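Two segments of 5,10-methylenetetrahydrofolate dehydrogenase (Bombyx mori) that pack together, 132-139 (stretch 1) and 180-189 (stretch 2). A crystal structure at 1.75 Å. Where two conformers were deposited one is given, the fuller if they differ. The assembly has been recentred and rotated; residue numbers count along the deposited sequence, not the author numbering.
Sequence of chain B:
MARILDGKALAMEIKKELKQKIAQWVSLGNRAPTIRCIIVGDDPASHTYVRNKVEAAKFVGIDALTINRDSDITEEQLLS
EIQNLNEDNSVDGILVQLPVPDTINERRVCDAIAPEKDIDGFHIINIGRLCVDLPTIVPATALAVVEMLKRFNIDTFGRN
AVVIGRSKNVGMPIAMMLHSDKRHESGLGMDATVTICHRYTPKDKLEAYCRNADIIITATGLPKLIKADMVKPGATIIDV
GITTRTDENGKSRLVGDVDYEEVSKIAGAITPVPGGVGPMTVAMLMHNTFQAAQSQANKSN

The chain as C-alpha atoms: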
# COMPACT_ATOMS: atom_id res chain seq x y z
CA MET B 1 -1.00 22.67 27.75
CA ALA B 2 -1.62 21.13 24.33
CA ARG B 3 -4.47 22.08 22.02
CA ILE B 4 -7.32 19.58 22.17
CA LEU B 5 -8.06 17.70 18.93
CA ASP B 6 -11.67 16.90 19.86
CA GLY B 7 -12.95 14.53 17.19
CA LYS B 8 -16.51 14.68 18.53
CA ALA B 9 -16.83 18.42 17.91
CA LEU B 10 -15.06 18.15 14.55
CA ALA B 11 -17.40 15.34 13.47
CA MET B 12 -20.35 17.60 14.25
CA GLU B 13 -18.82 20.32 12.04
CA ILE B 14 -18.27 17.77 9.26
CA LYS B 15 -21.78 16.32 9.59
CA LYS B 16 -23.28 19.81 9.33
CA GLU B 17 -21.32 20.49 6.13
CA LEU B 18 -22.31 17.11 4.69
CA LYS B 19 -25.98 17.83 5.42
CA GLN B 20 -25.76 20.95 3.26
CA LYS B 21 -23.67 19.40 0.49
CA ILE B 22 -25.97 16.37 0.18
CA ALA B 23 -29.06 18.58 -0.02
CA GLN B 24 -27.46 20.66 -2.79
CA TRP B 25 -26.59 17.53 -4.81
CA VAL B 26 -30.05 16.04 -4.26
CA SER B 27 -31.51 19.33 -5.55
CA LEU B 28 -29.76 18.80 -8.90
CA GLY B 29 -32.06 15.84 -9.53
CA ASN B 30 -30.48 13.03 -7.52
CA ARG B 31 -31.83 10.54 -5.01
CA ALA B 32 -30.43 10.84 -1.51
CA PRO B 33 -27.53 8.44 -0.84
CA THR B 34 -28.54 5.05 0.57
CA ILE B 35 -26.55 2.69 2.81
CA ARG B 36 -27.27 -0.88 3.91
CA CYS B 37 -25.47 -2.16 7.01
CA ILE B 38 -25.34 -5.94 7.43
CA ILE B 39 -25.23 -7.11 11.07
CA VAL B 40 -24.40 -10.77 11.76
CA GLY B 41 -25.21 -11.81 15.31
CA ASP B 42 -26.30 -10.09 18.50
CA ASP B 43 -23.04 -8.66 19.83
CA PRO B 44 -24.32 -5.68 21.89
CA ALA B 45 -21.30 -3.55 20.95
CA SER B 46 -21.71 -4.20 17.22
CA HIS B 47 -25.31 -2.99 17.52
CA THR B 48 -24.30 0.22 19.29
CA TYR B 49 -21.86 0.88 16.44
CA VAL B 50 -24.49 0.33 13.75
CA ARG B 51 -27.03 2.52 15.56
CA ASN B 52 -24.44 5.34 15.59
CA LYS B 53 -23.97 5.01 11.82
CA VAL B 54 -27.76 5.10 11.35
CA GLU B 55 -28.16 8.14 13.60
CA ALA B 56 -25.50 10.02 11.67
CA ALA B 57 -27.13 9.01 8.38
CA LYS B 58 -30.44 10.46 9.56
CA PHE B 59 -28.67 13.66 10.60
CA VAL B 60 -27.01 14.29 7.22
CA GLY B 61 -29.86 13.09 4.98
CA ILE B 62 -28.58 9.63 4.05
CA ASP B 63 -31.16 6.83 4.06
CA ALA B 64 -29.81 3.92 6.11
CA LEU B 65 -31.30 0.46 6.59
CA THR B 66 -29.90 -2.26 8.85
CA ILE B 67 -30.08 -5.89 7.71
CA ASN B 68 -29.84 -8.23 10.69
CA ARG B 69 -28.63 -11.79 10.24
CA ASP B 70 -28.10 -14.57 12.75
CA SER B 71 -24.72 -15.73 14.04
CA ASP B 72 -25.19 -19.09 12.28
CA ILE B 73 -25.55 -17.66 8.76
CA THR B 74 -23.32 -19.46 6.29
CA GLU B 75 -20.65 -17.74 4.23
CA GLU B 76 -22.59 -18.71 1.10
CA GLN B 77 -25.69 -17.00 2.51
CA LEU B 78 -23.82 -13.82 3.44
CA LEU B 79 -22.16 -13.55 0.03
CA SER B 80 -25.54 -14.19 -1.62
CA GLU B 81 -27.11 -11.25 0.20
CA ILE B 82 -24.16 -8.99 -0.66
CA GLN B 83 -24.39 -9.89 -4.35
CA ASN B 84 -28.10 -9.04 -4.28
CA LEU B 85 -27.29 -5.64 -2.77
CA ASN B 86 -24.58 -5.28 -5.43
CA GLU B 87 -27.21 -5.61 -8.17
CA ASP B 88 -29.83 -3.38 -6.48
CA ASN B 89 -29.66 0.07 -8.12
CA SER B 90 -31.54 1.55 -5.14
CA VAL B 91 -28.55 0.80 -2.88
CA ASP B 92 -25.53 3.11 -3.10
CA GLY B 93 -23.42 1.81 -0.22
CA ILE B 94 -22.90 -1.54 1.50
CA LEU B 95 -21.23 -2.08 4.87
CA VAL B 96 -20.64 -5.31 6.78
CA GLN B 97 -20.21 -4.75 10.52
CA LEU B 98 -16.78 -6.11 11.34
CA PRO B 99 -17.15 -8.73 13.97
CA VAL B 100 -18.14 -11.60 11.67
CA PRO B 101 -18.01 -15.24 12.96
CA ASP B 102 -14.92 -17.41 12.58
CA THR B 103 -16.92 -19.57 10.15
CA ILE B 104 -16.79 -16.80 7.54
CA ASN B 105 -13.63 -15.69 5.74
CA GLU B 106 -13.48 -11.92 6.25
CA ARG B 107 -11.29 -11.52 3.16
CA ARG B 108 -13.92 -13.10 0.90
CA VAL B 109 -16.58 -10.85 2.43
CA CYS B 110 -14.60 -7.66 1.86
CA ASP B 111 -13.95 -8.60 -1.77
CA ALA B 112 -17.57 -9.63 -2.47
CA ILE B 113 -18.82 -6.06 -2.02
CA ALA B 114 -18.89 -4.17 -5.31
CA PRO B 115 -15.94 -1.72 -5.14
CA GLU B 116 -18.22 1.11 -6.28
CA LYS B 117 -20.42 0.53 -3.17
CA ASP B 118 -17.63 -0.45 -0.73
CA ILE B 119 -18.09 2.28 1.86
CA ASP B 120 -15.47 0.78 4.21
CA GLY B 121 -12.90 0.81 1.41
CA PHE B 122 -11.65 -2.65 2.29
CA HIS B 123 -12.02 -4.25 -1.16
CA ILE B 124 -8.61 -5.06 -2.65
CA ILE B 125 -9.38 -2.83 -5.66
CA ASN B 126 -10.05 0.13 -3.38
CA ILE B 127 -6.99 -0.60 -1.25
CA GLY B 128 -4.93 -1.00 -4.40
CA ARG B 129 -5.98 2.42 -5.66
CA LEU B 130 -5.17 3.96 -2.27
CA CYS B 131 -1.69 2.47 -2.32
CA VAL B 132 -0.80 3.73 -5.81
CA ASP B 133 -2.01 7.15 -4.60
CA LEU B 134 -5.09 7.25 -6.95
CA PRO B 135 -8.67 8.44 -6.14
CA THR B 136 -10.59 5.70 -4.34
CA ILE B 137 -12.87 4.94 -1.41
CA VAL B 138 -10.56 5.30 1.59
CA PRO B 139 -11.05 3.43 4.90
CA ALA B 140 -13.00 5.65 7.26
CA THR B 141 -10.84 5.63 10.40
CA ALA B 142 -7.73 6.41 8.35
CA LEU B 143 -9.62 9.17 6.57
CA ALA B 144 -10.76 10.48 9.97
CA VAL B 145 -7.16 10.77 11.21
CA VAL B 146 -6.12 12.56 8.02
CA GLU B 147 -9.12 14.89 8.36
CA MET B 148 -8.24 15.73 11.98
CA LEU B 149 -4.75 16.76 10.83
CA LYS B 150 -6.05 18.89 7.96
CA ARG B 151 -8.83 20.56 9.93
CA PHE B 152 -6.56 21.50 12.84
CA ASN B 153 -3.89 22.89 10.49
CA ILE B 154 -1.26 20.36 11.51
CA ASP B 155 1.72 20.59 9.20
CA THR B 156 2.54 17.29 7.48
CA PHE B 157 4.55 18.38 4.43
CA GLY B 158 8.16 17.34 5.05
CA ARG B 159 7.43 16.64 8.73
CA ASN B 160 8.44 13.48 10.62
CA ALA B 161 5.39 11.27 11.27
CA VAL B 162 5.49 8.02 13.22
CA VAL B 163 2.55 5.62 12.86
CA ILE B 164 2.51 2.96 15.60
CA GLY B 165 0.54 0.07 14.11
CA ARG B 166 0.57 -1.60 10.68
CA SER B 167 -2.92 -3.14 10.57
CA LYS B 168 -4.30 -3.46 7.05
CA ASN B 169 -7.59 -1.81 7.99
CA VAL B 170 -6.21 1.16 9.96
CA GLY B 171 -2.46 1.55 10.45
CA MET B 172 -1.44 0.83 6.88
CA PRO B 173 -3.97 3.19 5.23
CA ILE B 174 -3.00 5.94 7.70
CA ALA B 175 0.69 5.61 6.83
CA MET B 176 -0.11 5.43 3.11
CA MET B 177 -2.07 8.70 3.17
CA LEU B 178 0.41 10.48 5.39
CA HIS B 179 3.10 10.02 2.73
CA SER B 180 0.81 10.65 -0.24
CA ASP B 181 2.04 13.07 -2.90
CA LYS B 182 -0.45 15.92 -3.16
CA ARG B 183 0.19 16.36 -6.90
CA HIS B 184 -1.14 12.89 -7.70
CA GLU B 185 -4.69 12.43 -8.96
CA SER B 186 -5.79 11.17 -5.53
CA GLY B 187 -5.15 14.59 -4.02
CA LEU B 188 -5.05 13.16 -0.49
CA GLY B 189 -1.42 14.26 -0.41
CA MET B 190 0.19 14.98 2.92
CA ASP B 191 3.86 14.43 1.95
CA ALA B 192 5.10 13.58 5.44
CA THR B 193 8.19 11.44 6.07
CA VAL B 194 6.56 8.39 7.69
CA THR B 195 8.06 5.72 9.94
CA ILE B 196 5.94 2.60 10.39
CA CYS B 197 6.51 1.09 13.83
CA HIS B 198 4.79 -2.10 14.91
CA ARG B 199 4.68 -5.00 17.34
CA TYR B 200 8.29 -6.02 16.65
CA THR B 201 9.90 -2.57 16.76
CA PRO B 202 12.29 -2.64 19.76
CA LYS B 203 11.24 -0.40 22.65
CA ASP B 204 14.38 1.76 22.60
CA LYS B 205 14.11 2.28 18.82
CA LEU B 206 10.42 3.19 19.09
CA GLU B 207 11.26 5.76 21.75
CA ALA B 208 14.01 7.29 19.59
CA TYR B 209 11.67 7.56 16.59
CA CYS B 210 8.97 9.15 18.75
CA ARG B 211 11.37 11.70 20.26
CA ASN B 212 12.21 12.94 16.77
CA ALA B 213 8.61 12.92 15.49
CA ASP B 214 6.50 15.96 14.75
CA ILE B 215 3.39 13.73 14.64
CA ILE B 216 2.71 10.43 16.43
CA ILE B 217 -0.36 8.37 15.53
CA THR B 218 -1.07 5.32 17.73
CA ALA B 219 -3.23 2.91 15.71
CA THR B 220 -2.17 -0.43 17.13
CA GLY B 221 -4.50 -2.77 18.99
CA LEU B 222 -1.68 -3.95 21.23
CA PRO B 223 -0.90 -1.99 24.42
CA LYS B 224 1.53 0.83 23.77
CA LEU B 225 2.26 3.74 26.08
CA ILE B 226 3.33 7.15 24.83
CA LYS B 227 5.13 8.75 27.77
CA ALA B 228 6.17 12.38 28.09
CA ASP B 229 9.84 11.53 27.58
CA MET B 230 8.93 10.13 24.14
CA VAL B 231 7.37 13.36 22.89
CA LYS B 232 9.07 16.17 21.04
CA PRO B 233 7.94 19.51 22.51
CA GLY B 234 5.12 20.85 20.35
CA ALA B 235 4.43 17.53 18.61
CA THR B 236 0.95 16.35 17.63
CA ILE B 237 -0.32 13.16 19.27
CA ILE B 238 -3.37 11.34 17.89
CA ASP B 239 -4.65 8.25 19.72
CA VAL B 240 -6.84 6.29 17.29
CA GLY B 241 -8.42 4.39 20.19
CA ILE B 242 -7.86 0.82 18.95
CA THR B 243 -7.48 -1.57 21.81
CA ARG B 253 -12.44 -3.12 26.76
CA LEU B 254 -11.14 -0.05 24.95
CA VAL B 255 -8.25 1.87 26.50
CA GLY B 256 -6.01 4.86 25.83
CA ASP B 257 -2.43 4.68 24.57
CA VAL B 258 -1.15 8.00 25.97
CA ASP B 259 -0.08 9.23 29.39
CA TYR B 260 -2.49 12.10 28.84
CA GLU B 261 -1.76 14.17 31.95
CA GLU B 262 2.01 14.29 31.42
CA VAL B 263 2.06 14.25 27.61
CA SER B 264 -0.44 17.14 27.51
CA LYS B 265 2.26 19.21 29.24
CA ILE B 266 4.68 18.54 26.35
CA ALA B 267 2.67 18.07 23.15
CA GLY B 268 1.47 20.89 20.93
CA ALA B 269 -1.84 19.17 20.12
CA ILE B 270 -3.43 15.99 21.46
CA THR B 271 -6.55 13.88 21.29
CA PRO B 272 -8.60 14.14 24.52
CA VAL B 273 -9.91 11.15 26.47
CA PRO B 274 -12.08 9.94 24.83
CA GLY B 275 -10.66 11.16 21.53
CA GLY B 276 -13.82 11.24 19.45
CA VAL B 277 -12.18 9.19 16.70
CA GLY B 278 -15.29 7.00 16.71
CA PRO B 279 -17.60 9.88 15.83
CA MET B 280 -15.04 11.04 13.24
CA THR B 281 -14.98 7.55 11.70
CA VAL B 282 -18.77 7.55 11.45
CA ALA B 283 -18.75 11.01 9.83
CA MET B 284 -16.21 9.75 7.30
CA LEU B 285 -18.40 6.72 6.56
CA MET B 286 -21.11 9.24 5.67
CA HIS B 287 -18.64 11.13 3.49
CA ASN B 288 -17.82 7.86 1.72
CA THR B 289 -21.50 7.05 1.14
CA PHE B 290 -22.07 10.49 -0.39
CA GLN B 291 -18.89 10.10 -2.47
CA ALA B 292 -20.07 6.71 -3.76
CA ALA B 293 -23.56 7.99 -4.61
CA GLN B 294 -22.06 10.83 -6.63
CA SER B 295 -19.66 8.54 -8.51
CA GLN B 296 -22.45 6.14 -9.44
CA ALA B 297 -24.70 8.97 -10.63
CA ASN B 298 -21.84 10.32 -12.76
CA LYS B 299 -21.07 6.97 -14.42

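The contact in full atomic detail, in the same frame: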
# COMPACT_ATOMS: atom_id res chain seq x y z
N VAL B 132 -1.48 3.10 -4.68
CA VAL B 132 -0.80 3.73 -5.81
C VAL B 132 -1.14 5.21 -5.85
O VAL B 132 -0.82 5.89 -6.83
CB VAL B 132 -1.13 3.04 -7.14
CG1 VAL B 132 -0.83 1.53 -7.04
CG2 VAL B 132 -2.56 3.26 -7.56
N ASP B 133 -1.79 5.71 -4.80
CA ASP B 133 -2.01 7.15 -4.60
C ASP B 133 -2.91 7.74 -5.69
O ASP B 133 -2.64 8.80 -6.24
CB ASP B 133 -0.66 7.89 -4.50
CG ASP B 133 -0.75 9.23 -3.77
OD1 ASP B 133 -1.80 9.52 -3.14
OD2 ASP B 133 0.26 9.98 -3.82
N LEU B 134 -4.02 7.03 -5.97
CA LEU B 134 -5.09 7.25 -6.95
C LEU B 134 -6.44 7.47 -6.24
O LEU B 134 -6.63 6.98 -5.13
CB LEU B 134 -5.18 6.03 -7.87
CG LEU B 134 -5.67 6.02 -9.32
CD1 LEU B 134 -4.93 7.01 -10.18
CD2 LEU B 134 -5.45 4.64 -9.89
N PRO B 135 -7.39 8.20 -6.84
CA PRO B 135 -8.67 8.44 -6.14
C PRO B 135 -9.44 7.14 -5.91
O PRO B 135 -9.58 6.31 -6.81
CB PRO B 135 -9.44 9.37 -7.09
CG PRO B 135 -8.41 9.96 -7.99
CD PRO B 135 -7.34 8.91 -8.13
N THR B 136 -9.95 6.97 -4.69
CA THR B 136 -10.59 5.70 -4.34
C THR B 136 -11.58 5.95 -3.21
O THR B 136 -11.83 7.10 -2.82
CB THR B 136 -9.51 4.67 -3.98
OG1 THR B 136 -10.08 3.36 -3.86
CG2 THR B 136 -8.83 5.00 -2.65
N ILE B 137 -12.17 4.88 -2.69
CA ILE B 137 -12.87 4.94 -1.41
C ILE B 137 -11.86 4.55 -0.34
O ILE B 137 -11.32 3.44 -0.36
CB ILE B 137 -14.09 4.00 -1.38
CG1 ILE B 137 -15.06 4.40 -2.50
CG2 ILE B 137 -14.74 4.07 0.01
CD1 ILE B 137 -16.37 3.62 -2.50
N VAL B 138 -11.61 5.47 0.59
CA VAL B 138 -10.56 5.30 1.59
C VAL B 138 -11.16 4.80 2.90
O VAL B 138 -12.27 5.23 3.27
CB VAL B 138 -9.81 6.63 1.79
CG1 VAL B 138 -8.76 6.50 2.85
CG2 VAL B 138 -9.22 7.12 0.47
N PRO B 139 -10.50 3.90 3.63
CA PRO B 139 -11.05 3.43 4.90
C PRO B 139 -11.32 4.58 5.86
O PRO B 139 -10.56 5.55 5.92
CB PRO B 139 -9.97 2.48 5.43
CG PRO B 139 -9.30 1.99 4.17
CD PRO B 139 -9.28 3.16 3.24
N SER B 180 1.30 10.48 1.12
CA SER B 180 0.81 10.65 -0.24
C SER B 180 1.45 11.89 -0.84
O SER B 180 1.86 12.80 -0.12
CB SER B 180 -0.72 10.73 -0.26
OG SER B 180 -1.23 11.50 0.81
N ASP B 181 1.59 11.89 -2.16
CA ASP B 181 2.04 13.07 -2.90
C ASP B 181 0.81 13.86 -3.31
O ASP B 181 -0.06 13.33 -4.02
CB ASP B 181 2.88 12.70 -4.11
CG ASP B 181 3.40 13.94 -4.86
OD1 ASP B 181 3.33 15.05 -4.30
OD2 ASP B 181 3.88 13.80 -6.01
N LYS B 182 0.73 15.11 -2.87
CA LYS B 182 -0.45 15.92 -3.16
C LYS B 182 -0.71 15.99 -4.66
O LYS B 182 -1.87 15.89 -5.09
CB LYS B 182 -0.28 17.32 -2.57
N ARG B 183 0.35 16.11 -5.47
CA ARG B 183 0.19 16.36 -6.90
C ARG B 183 -0.57 15.23 -7.59
O ARG B 183 -1.20 15.46 -8.63
CB ARG B 183 1.55 16.55 -7.57
CG ARG B 183 2.62 17.12 -6.67
CD ARG B 183 2.37 18.59 -6.35
NE ARG B 183 2.50 19.49 -7.50
CZ ARG B 183 3.63 19.70 -8.17
NH1 ARG B 183 4.75 19.07 -7.84
NH2 ARG B 183 3.64 20.56 -9.19
N HIS B 184 -0.52 14.03 -7.03
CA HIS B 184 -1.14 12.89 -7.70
C HIS B 184 -2.66 13.06 -7.76
O HIS B 184 -3.26 13.82 -6.99
CB HIS B 184 -0.76 11.59 -6.99
CG HIS B 184 0.66 11.18 -7.24
ND1 HIS B 184 1.19 9.99 -6.79
CD2 HIS B 184 1.67 11.81 -7.89
CE1 HIS B 184 2.45 9.90 -7.15
NE2 HIS B 184 2.77 11.00 -7.83
N GLU B 185 -3.26 12.32 -8.69
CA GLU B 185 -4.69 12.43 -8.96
C GLU B 185 -5.53 12.23 -7.70
O GLU B 185 -6.60 12.83 -7.57
CB GLU B 185 -5.09 11.41 -10.03
CG GLU B 185 -6.45 11.65 -10.68
CD GLU B 185 -6.84 10.52 -11.63
OE1 GLU B 185 -5.96 9.99 -12.32
OE2 GLU B 185 -8.04 10.17 -11.67
N SER B 186 -5.05 11.39 -6.78
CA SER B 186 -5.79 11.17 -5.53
C SER B 186 -6.04 12.47 -4.79
O SER B 186 -7.15 12.71 -4.29
CB SER B 186 -5.02 10.19 -4.64
OG SER B 186 -5.85 9.62 -3.65
N GLY B 187 -5.03 13.34 -4.72
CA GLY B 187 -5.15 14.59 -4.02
C GLY B 187 -5.14 14.50 -2.51
O GLY B 187 -5.16 15.54 -1.84
N LEU B 188 -5.12 13.30 -1.94
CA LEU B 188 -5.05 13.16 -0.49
C LEU B 188 -3.61 13.26 0.02
O LEU B 188 -3.20 12.50 0.91
CB LEU B 188 -5.72 11.86 -0.08
CG LEU B 188 -7.19 11.79 -0.51
CD1 LEU B 188 -7.98 10.70 0.21
CD2 LEU B 188 -7.90 13.13 -0.34
N GLY B 189 -2.86 14.22 -0.51
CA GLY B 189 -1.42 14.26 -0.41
C GLY B 189 -0.83 15.07 0.72
O GLY B 189 -0.76 16.30 0.67
O HOH W 1 -2.07 12.12 -3.08
O HOH W 2 -4.48 8.82 -1.72

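The two stretches, neither with regular helix or strand, meet over a modest 430 Å² centred on the side chain of Asp133. This residue follows Val132, the first to leave the preceding helix, and its positive phi (65°) accompanies a CA-to-CB bond directed toward the second stretch. With chi1 in t (-157°) and chi2 near 11°, the carboxylate extends into the bend formed by Ser180, Asp181 and His184. Its OD2 accepts a hydrogen bond from the backbone N of Asp181 (2.9 Å), the first residue of a type I turn closed by His184 N and Asp181 O (3.1 Å). The m rotamer of His184 (chi1 -73°) leaves its ND1 3.1 Å from Asp133 OD2, beside the same carboxylate oxygen. The other oxygen, OD1, accepts from two waters: one also donates to Asp181 O, tying the carboxylate to the turn, while the second lies within hydrogen-bonding distance of Ser186 OG, 2.5 Å away.

Ser186 is the other focus of the contact, its CA lying 4.0 Å from that of Pro135. Its small side chain, chi1 in t (-161°), fits closely against the first stretch: CB packs 3.2 Å from Asp133 O, and OG lies 3.1 Å from Leu134 O, in a weak hydrogen bond at best.

Around this polar centre the packing is looser. The CB of Leu134 points away, but its t,p rotamer (-152°, 54°) brings CD1 back to 3.8 Å from Glu185 OE1. The Pro135 ring, puckered C-gamma exo, places CG 3.4 Å from Glu185 O, and the extended t,t Glu185 chain carries OE2 to 3.7 Å from the same CG. Farther along, Val138 (t) and Leu188 (m,t) make an apolar contact, CG2 to CD1 at 3.8 Å; Leu188 starts out sideways, and its conformation brings the branched end closer to the buried valine.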